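Local coordinates for cellulosomal scaffoldin anchoring protein C (Acetivibrio cellulolyticus, PDB 4UYP) that anchors cellulosomes to the bacterial cell surface, its third cohesin domain binding the dockerin of the adaptor scaffoldin ScaB in a type I interaction, at the interface of chains A and B and the interface of chains A and C. Numbering follows the deposited sequence. Chains: chain A/B, Cellulosomal scaffoldin anchoring protein C; chain C, Cellulosomal scaffoldin adaptor protein B.

Contact 1: the interface of chains A and B. Residues chain A 39-40, 71, 113, 115; chain B 115-117.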
loop_
_atom_site.group_PDB
_atom_site.type_symbol
_atom_site.label_atom_id
_atom_site.label_comp_id
_atom_site.label_asym_id
_atom_site.label_seq_id
_atom_site.Cartn_x
_atom_site.Cartn_y
_atom_site.Cartn_z
ATOM N N ASN A 39 -2.669 1.951 -4.884
ATOM C CA ASN A 39 -3.080 3.022 -3.916
ATOM C C ASN A 39 -3.040 4.371 -4.560
ATOM O O ASN A 39 -2.373 4.635 -5.598
ATOM C CB ASN A 39 -2.158 3.039 -2.687
ATOM C CG ASN A 39 -2.437 1.818 -1.842
ATOM O OD1 ASN A 39 -3.460 1.746 -1.055
ATOM N ND2 ASN A 39 -1.550 0.866 -1.902
ATOM N N PHE A 40 -3.809 5.294 -3.912
ATOM C CA PHE A 40 -3.883 6.700 -4.391
ATOM C C PHE A 40 -4.423 7.473 -3.160
ATOM O O PHE A 40 -4.976 6.915 -2.222
ATOM C CB PHE A 40 -4.922 6.837 -5.590
ATOM C CG PHE A 40 -6.253 6.183 -5.280
ATOM C CD1 PHE A 40 -6.470 4.794 -5.539
ATOM C CD2 PHE A 40 -7.302 6.939 -4.725
ATOM C CE1 PHE A 40 -7.686 4.215 -5.180
ATOM C CE2 PHE A 40 -8.538 6.312 -4.437
ATOM C CZ PHE A 40 -8.730 4.978 -4.643
ATOM N N GLY A 71 -8.268 4.649 0.026
ATOM C CA GLY A 71 -7.320 4.862 -1.090
ATOM C C GLY A 71 -6.716 3.628 -1.758
ATOM O O GLY A 71 -5.534 3.583 -2.087
ATOM N N THR A 113 0.043 4.074 -7.283
ATOM C CA THR A 113 1.184 3.258 -6.891
ATOM C C THR A 113 0.821 1.791 -6.806
ATOM O O THR A 113 -0.285 1.462 -6.419
ATOM C CB THR A 113 1.737 3.784 -5.518
ATOM O OG1 THR A 113 0.764 3.771 -4.497
ATOM C CG2 THR A 113 2.279 5.191 -5.719
ATOM N N ASN A 115 0.940 -1.691 -4.844
ATOM C CA ASN A 115 1.129 -2.098 -3.500
ATOM C C ASN A 115 1.712 -3.504 -3.515
ATOM O O ASN A 115 1.001 -4.528 -3.666
ATOM C CB ASN A 115 -0.199 -2.054 -2.737
ATOM C CG ASN A 115 -0.021 -2.295 -1.268
ATOM O OD1 ASN A 115 0.767 -3.207 -0.827
ATOM N ND2 ASN A 115 -0.792 -1.570 -0.419
ATOM N N ASN B 115 3.718 3.944 -0.968
ATOM C CA ASN B 115 2.236 3.840 -0.853
ATOM C C ASN B 115 1.674 5.282 -0.904
ATOM O O ASN B 115 1.762 5.982 0.101
ATOM C CB ASN B 115 1.861 3.047 0.359
ATOM C CG ASN B 115 0.359 2.716 0.426
ATOM O OD1 ASN B 115 -0.420 3.640 -0.018
ATOM N ND2 ASN B 115 -0.020 1.648 0.999
ATOM N N SER B 116 1.028 5.670 -2.020
ATOM C CA SER B 116 0.557 7.073 -2.161
ATOM C C SER B 116 -0.624 7.305 -1.240
ATOM O O SER B 116 -0.868 8.501 -1.001
ATOM C CB SER B 116 0.302 7.421 -3.640
ATOM O OG SER B 116 -0.683 6.522 -3.983
ATOM N N ALA B 117 -1.339 6.327 -0.735
ATOM C CA ALA B 117 -2.440 6.567 0.178
ATOM C C ALA B 117 -2.003 6.992 1.584
ATOM O O ALA B 117 -2.786 7.485 2.403
ATOM C CB ALA B 117 -3.394 5.387 0.210
#
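A:Thr113 (chi1 58°) and B:Ser116 (chi1 61°) both hold their hydroxyl between backbone N and carbonyl carbon, which turns the two oxygens toward each other across this contact between two type I cohesin domains, a pairing of the deposited assembly that may come from crystal packing. A:Thr113 OG1 lies 3.1 Å from B:Ser116 OG, a hydrogen bond whose direction is not settled. The same threonine oxygen accepts the backbone N of B:Ser116 at 3.1 Å, nearly straight at 171°, and is thus gripped by two groups of one residue. B:Ser116 OG also lies 3.0 Å from A:Asn39 O, the backbone carbonyl at the end of strand 33-39, an alternative acceptor for the one hydroxyl proton. The threonine methyl, A:Thr113 CG2, packs on B:Ser116 CB beside these bonds.

Next to this cluster the side chains of A:Asn39 and B:Asn115 cross obliquely, their amide planes 33° apart and the two ND2 atoms near each other with no hydrogen bond between them. B:Asn115 OD1 comes against the CB and CG of A:Asn39. That oxygen accepts B:Ala117 N at 2.9 Å in the carbonyl plane, and this bond within the loop probably sets the rotation of the amide. B:Ala117 presents its methyl to chain A, where CB sits 3.3 Å from A:Phe40 O and also near A:Gly71 O. The ring of A:Phe40 has the A:Gly71 carbonyl carbon over one face, toward the rim.

Contact 2: the interface of chains A and C. Residues chain A 120, 122, 125, 128; chain C 50-52, 56.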
loop_
_atom_site.group_PDB
_atom_site.type_symbol
_atom_site.label_atom_id
_atom_site.label_comp_id
_atom_site.label_asym_id
_atom_site.label_seq_id
_atom_site.Cartn_x
_atom_site.Cartn_y
_atom_site.Cartn_z
ATOM N N SER A 120 0.576 -10.073 -6.346
ATOM C CA SER A 120 1.398 -11.267 -6.573
ATOM C C SER A 120 0.933 -11.909 -7.865
ATOM O O SER A 120 -0.215 -11.750 -8.269
ATOM C CB SER A 120 1.280 -12.281 -5.437
ATOM O OG SER A 120 0.092 -13.034 -5.355
ATOM N N TYR A 122 1.177 -15.730 -10.292
ATOM C CA TYR A 122 1.492 -17.158 -10.209
ATOM C C TYR A 122 1.378 -17.830 -11.541
ATOM O O TYR A 122 0.429 -17.602 -12.305
ATOM C CB TYR A 122 0.511 -17.778 -9.231
ATOM C CG TYR A 122 0.868 -17.562 -7.783
ATOM C CD1 TYR A 122 0.497 -16.325 -7.182
ATOM C CD2 TYR A 122 1.602 -18.469 -7.014
ATOM C CE1 TYR A 122 0.835 -16.075 -5.899
ATOM C CE2 TYR A 122 1.958 -18.180 -5.719
ATOM C CZ TYR A 122 1.582 -16.963 -5.191
ATOM O OH TYR A 122 2.048 -16.710 -3.909
ATOM N N GLY A 125 -0.966 -22.964 -9.112
ATOM C CA GLY A 125 -1.346 -22.821 -7.747
ATOM C C GLY A 125 -0.159 -22.723 -6.770
ATOM O O GLY A 125 -0.347 -22.176 -5.728
ATOM N N GLU A 128 5.066 -19.420 -7.875
ATOM C CA GLU A 128 4.937 -17.953 -7.977
ATOM C C GLU A 128 5.934 -17.377 -8.988
ATOM O O GLU A 128 7.070 -17.923 -9.208
ATOM C CB GLU A 128 5.243 -17.321 -6.632
ATOM C CG GLU A 128 4.958 -15.803 -6.551
ATOM C CD GLU A 128 5.235 -15.222 -5.162
ATOM O OE1 GLU A 128 5.685 -15.877 -4.204
ATOM O OE2 GLU A 128 4.951 -13.969 -5.118
ATOM N N LYS C 50 -2.436 -15.225 0.173
ATOM C CA LYS C 50 -2.228 -14.663 -1.141
ATOM C C LYS C 50 -3.245 -15.255 -2.101
ATOM O O LYS C 50 -4.001 -16.232 -1.789
ATOM C CB LYS C 50 -0.829 -14.835 -1.633
ATOM C CG LYS C 50 0.222 -14.307 -0.602
ATOM C CD LYS C 50 1.568 -14.678 -1.040
ATOM C CE LYS C 50 1.946 -13.839 -2.230
ATOM N NZ LYS C 50 3.264 -14.195 -2.744
ATOM N N ILE C 51 -3.261 -14.693 -3.305
ATOM C CA ILE C 51 -4.298 -15.144 -4.250
ATOM C C ILE C 51 -4.178 -16.636 -4.589
ATOM O O ILE C 51 -5.200 -17.273 -4.872
ATOM C CB ILE C 51 -4.272 -14.294 -5.543
ATOM C CG1 ILE C 51 -5.523 -14.526 -6.384
ATOM C CG2 ILE C 51 -2.993 -14.501 -6.309
ATOM C CD1 ILE C 51 -6.904 -14.325 -5.772
ATOM N N ASN C 52 -2.927 -17.175 -4.538
ATOM C CA ASN C 52 -2.853 -18.614 -4.861
ATOM C C ASN C 52 -3.464 -19.440 -3.757
ATOM O O ASN C 52 -3.973 -20.567 -4.131
ATOM C CB ASN C 52 -1.405 -19.026 -5.112
ATOM C CG ASN C 52 -0.639 -19.051 -3.813
ATOM O OD1 ASN C 52 -0.684 -18.102 -3.003
ATOM N ND2 ASN C 52 0.114 -20.164 -3.585
ATOM N N LEU C 56 -6.050 -22.446 -4.863
ATOM C CA LEU C 56 -5.842 -23.786 -4.327
ATOM C C LEU C 56 -7.091 -24.323 -3.672
ATOM O O LEU C 56 -7.459 -25.497 -3.962
ATOM C CB LEU C 56 -4.609 -23.864 -3.389
ATOM C CG LEU C 56 -3.263 -23.742 -4.099
ATOM C CD1 LEU C 56 -2.207 -23.465 -3.020
ATOM C CD2 LEU C 56 -2.945 -25.036 -4.892
HETATM O O HOH W 1 -1.858 -12.144 -3.643
#
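C:Lys50 NZ is gripped by two groups of the cohesin: the carboxylate of A:Glu128 forms a salt bridge to it through OE2 at 2.9 Å, and A:Tyr122 OH accepts a hydrogen bond from it at 3.0 Å. The lysine chain bends at chi3 (72°) and crosses both partners at about a right angle, its CE resting on A:Ser120 CB. Accepting from the ammonium, the tyrosine hydroxyl may donate onward to C:Asn52 OD1, 3.2 Å from A:Tyr122 OH.

The amide of C:Asn52 lies almost flat on the tyrosine ring, the planes 8° apart, with CB over the ring centre. The aliphatic part of A:Glu128 covers the opposite face toward the rim, so the ring is held between its own chain and the dockerin. C:Asn52 ND2 donates to A:Gly125 O at 3.0 Å, nearly straight. C:Leu56 CD1 packs against that same carbonyl. A water links A:Ser120 OG to the backbone N of C:Ile51.

In the type I dockerin, C:Lys50 precedes helix 51-61, C:Ile51 and C:Asn52 begin it and C:Leu56 lies further along; C:Asp53, a ligand of the second EF-hand-like calcium loop, is in the same helix. The cohesin residues come from strands 120-122 and 127-128 and the segment between them, which holds A:Gly125.

Contact 3: the interface of chains A and B. Residues chain A 39, 109, 111, 113; chain B 114, 116, 132, 134.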
loop_
_atom_site.group_PDB
_atom_site.type_symbol
_atom_site.label_atom_id
_atom_site.label_comp_id
_atom_site.label_asym_id
_atom_site.label_seq_id
_atom_site.Cartn_x
_atom_site.Cartn_y
_atom_site.Cartn_z
ATOM N N ASN A 39 -2.669 1.951 -4.884
ATOM C CA ASN A 39 -3.080 3.022 -3.916
ATOM C C ASN A 39 -3.040 4.371 -4.560
ATOM O O ASN A 39 -2.373 4.635 -5.598
ATOM C CB ASN A 39 -2.158 3.039 -2.687
ATOM C CG ASN A 39 -2.437 1.818 -1.842
ATOM O OD1 ASN A 39 -3.460 1.746 -1.055
ATOM N ND2 ASN A 39 -1.550 0.866 -1.902
ATOM N N LEU A 109 0.610 16.550 -9.243
ATOM C CA LEU A 109 0.947 15.171 -9.711
ATOM C C LEU A 109 0.429 14.219 -8.686
ATOM O O LEU A 109 0.791 14.306 -7.525
ATOM C CB LEU A 109 2.452 14.998 -9.842
ATOM C CG LEU A 109 2.961 15.954 -10.858
ATOM C CD1 LEU A 109 4.505 15.832 -10.729
ATOM C CD2 LEU A 109 2.529 15.628 -12.281
ATOM N N ASN A 111 0.255 10.431 -7.633
ATOM C CA ASN A 111 0.903 9.124 -7.918
ATOM C C ASN A 111 -0.079 7.979 -7.647
ATOM O O ASN A 111 -0.786 7.928 -6.653
ATOM C CB ASN A 111 2.072 8.972 -6.917
ATOM C CG ASN A 111 3.252 9.919 -7.241
ATOM O OD1 ASN A 111 3.909 9.699 -8.264
ATOM N ND2 ASN A 111 3.409 10.986 -6.459
ATOM N N THR A 113 0.043 4.074 -7.283
ATOM C CA THR A 113 1.184 3.258 -6.891
ATOM C C THR A 113 0.821 1.791 -6.806
ATOM O O THR A 113 -0.285 1.462 -6.419
ATOM C CB THR A 113 1.737 3.784 -5.518
ATOM O OG1 THR A 113 0.764 3.771 -4.497
ATOM C CG2 THR A 113 2.279 5.191 -5.719
ATOM N N THR B 114 6.518 2.725 -2.789
ATOM C CA THR B 114 5.893 3.904 -2.055
ATOM C C THR B 114 4.370 3.796 -2.079
ATOM O O THR B 114 3.820 3.629 -3.203
ATOM C CB THR B 114 6.337 5.151 -2.703
ATOM O OG1 THR B 114 7.778 5.261 -2.766
ATOM C CG2 THR B 114 5.819 6.369 -1.834
ATOM N N SER B 116 1.028 5.670 -2.020
ATOM C CA SER B 116 0.557 7.073 -2.161
ATOM C C SER B 116 -0.624 7.305 -1.240
ATOM O O SER B 116 -0.868 8.501 -1.001
ATOM C CB SER B 116 0.302 7.421 -3.640
ATOM O OG SER B 116 -0.683 6.522 -3.983
ATOM N N VAL B 132 4.981 15.916 -5.674
ATOM C CA VAL B 132 6.151 15.087 -5.356
ATOM C C VAL B 132 6.170 13.847 -6.232
ATOM O O VAL B 132 5.044 13.301 -6.572
ATOM C CB VAL B 132 5.968 14.593 -3.911
ATOM C CG1 VAL B 132 7.185 13.805 -3.422
ATOM C CG2 VAL B 132 5.713 15.704 -3.000
ATOM N N TYR B 134 8.016 9.960 -7.027
ATOM C CA TYR B 134 8.629 8.868 -6.272
ATOM C C TYR B 134 9.288 7.911 -7.212
ATOM O O TYR B 134 8.795 7.721 -8.357
ATOM C CB TYR B 134 7.545 8.030 -5.707
ATOM C CG TYR B 134 6.447 8.564 -4.960
ATOM C CD1 TYR B 134 6.558 9.699 -4.156
ATOM C CD2 TYR B 134 5.248 7.903 -5.000
ATOM C CE1 TYR B 134 5.500 10.197 -3.445
ATOM C CE2 TYR B 134 4.190 8.320 -4.256
ATOM C CZ TYR B 134 4.304 9.415 -3.505
ATOM O OH TYR B 134 3.237 9.797 -2.808
HETATM O O HOH W 2 2.472 14.366 -5.457
#
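A:Asn111 lays its side chain along one face of the B:Tyr134 ring, and each of its atoms has a neighbour there. At the base, A:Asn111 CB rests 3.5 Å from B:Tyr134 CE2, with B:Ser116 CB also nearby. Next, CG lies over the CE2 and CD2 edge of the ring, and OD1 passes farther out beyond CD2. At the tip, ND2 hangs above the ring near CZ, offset toward the rim, and donates to the backbone carbonyl B:Val132 O at 2.8 Å. That acceptor lies in the plane of the amide, though the donor is tilted from the carbonyl plane. The amide is therefore held nearly parallel to the ring, 22° away, by the stack and the bond together.

The other face of B:Tyr134 is backed by B:Thr114 CG2 of its own chain, while A:Thr113 CG2 meets the ring at its edge, 3.9 Å from CE2, and also lies 3.3 Å from B:Thr114 O. B:Ser116 OG donates to A:Asn111 O at 3.0 Å, approaching from well above the carbonyl plane, though its proton may be shared with other acceptors nearby. Farther along the strand a water joins A:Leu109 O, 2.7 Å away, to B:Val132 O.

The site pins strand 109-114 of one cohesin onto strand 133-135 and the preceding loop of the other, a pairing of the deposited assembly that may or may not occur on the cell.

Contact 4: the interface of chains A and B. Residues chain A 1, 131-133; chain B 107, 109, 111, 138.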
loop_
_atom_site.group_PDB
_atom_site.type_symbol
_atom_site.label_atom_id
_atom_site.label_comp_id
_atom_site.label_asym_id
_atom_site.label_seq_id
_atom_site.Cartn_x
_atom_site.Cartn_y
_atom_site.Cartn_z
ATOM N N MET A 1 11.912 -9.981 -17.775
ATOM C CA MET A 1 10.967 -10.397 -16.652
ATOM C C MET A 1 9.609 -9.793 -17.047
ATOM O O MET A 1 9.492 -8.902 -17.835
ATOM C CB MET A 1 11.360 -9.774 -15.272
ATOM C CG MET A 1 12.721 -9.993 -14.673
ATOM S SD MET A 1 14.154 -9.311 -15.582
ATOM C CE MET A 1 14.284 -7.581 -15.188
ATOM N N ASN A 131 10.022 -12.759 -10.038
ATOM C CA ASN A 131 10.847 -11.683 -10.618
ATOM C C ASN A 131 10.082 -10.703 -11.405
ATOM O O ASN A 131 10.532 -10.116 -12.356
ATOM C CB ASN A 131 12.002 -12.293 -11.364
ATOM C CG ASN A 131 11.534 -13.125 -12.512
ATOM O OD1 ASN A 131 10.312 -13.450 -12.641
ATOM N ND2 ASN A 131 12.400 -13.486 -13.397
ATOM N N VAL A 132 8.784 -10.521 -11.031
ATOM C CA VAL A 132 8.013 -9.471 -11.699
ATOM C C VAL A 132 8.409 -8.106 -11.211
ATOM O O VAL A 132 8.693 -7.916 -9.985
ATOM C CB VAL A 132 6.498 -9.533 -11.372
ATOM C CG1 VAL A 132 5.760 -8.464 -12.230
ATOM C CG2 VAL A 132 5.982 -10.942 -11.570
ATOM N N VAL A 133 8.457 -7.179 -12.152
ATOM C CA VAL A 133 8.833 -5.770 -11.893
ATOM C C VAL A 133 7.579 -4.910 -12.020
ATOM O O VAL A 133 6.865 -5.036 -13.036
ATOM C CB VAL A 133 9.966 -5.397 -12.867
ATOM C CG1 VAL A 133 10.222 -3.893 -12.958
ATOM C CG2 VAL A 133 11.273 -6.092 -12.386
ATOM N N GLY B 107 17.726 -14.719 -8.009
ATOM C CA GLY B 107 17.010 -14.198 -9.114
ATOM C C GLY B 107 15.654 -13.568 -8.775
ATOM O O GLY B 107 15.068 -12.831 -9.594
ATOM N N LEU B 109 13.133 -10.931 -7.277
ATOM C CA LEU B 109 13.186 -9.457 -7.218
ATOM C C LEU B 109 12.059 -9.005 -6.323
ATOM O O LEU B 109 10.869 -9.387 -6.582
ATOM C CB LEU B 109 12.993 -8.822 -8.612
ATOM C CG LEU B 109 14.014 -9.352 -9.666
ATOM C CD1 LEU B 109 13.675 -8.727 -11.005
ATOM C CD2 LEU B 109 15.443 -8.975 -9.343
ATOM N N ASN B 111 9.880 -5.922 -4.935
ATOM C CA ASN B 111 9.541 -4.492 -5.146
ATOM C C ASN B 111 9.236 -3.826 -3.785
ATOM O O ASN B 111 8.370 -4.315 -3.008
ATOM C CB ASN B 111 8.261 -4.503 -5.994
ATOM C CG ASN B 111 8.563 -5.038 -7.381
ATOM O OD1 ASN B 111 8.989 -4.257 -8.260
ATOM N ND2 ASN B 111 8.295 -6.302 -7.584
ATOM N N LYS B 138 14.082 -1.954 -5.751
ATOM C CA LYS B 138 13.942 -3.398 -5.795
ATOM C C LYS B 138 15.131 -4.007 -5.001
ATOM O O LYS B 138 16.237 -3.438 -4.937
ATOM C CB LYS B 138 14.082 -3.926 -7.238
ATOM C CG LYS B 138 12.942 -3.462 -8.143
ATOM C CD LYS B 138 13.300 -3.908 -9.563
ATOM C CE LYS B 138 12.723 -3.116 -10.665
ATOM N NZ LYS B 138 12.711 -1.708 -10.496
HETATM O O HOH W 3 15.414 -13.116 -12.372
HETATM O O HOH W 4 8.571 -9.802 -8.136
#
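B:Leu109 forms the apolar part of this cohesin-to-cohesin contact, which belongs to the deposited assembly and may reflect crystal packing, wedged between A:Asn131, A:Val133 and A:Met1. Its CD1 branch does most of the touching, 3.8 Å from A:Val133 CG2 and near A:Asn131 O, while the A:Met1 chain, bent at chi2 and chi3, crosses it at about a right angle and brings CG to 4.0 Å from CD1. Beside it the packing is tighter still: the stem of B:Lys138 passes across A:Val133, with CE 3.5 Å from A:Val133 CG1. Turning at chi4 (41°), the lysine meets the valine methyls mainly through this methylene, not its ammonium.

On the flank, B:Asn111 ND2 donates to A:Val132 O at 2.9 Å, 165° at the hydrogen, with the carbonyl oxygen lying in the amide plane.

The looser side is bridged by water. One water sits 2.6 Å from A:Val132 O and is shared with the B:Leu109 carbonyl, so that the valine oxygen takes both the asparagine amide and the water. Another ties A:Asn131 ND2 to B:Gly107 O, 2.8 Å from the latter; A:Asn131 (chi1 63°) points its amide to this water, while CB faces B:Leu109 CG and B:Gly107 O.

Contacts 1, 3 and 4 belong to one two-fold interface between the cohesin copies. Contacts 1 and 3 share A:Asn39, A:Thr113 and B:Ser116, their C-alpha centres about 6 Å apart. Contact 4 lies about 19 Å from each; it contains the exchanged-chain twin of the asparagine-to-carbonyl bond of contact 3. Contact 2, the dockerin site, is about 16 Å from contact 4 and 22 Å from contact 1. Strand 109-114 serves the cohesin pairing, whereas strands 120-122 and 127-128 serve the dockerin, so in this assembly each cohesin engages both partners at once through separate residues.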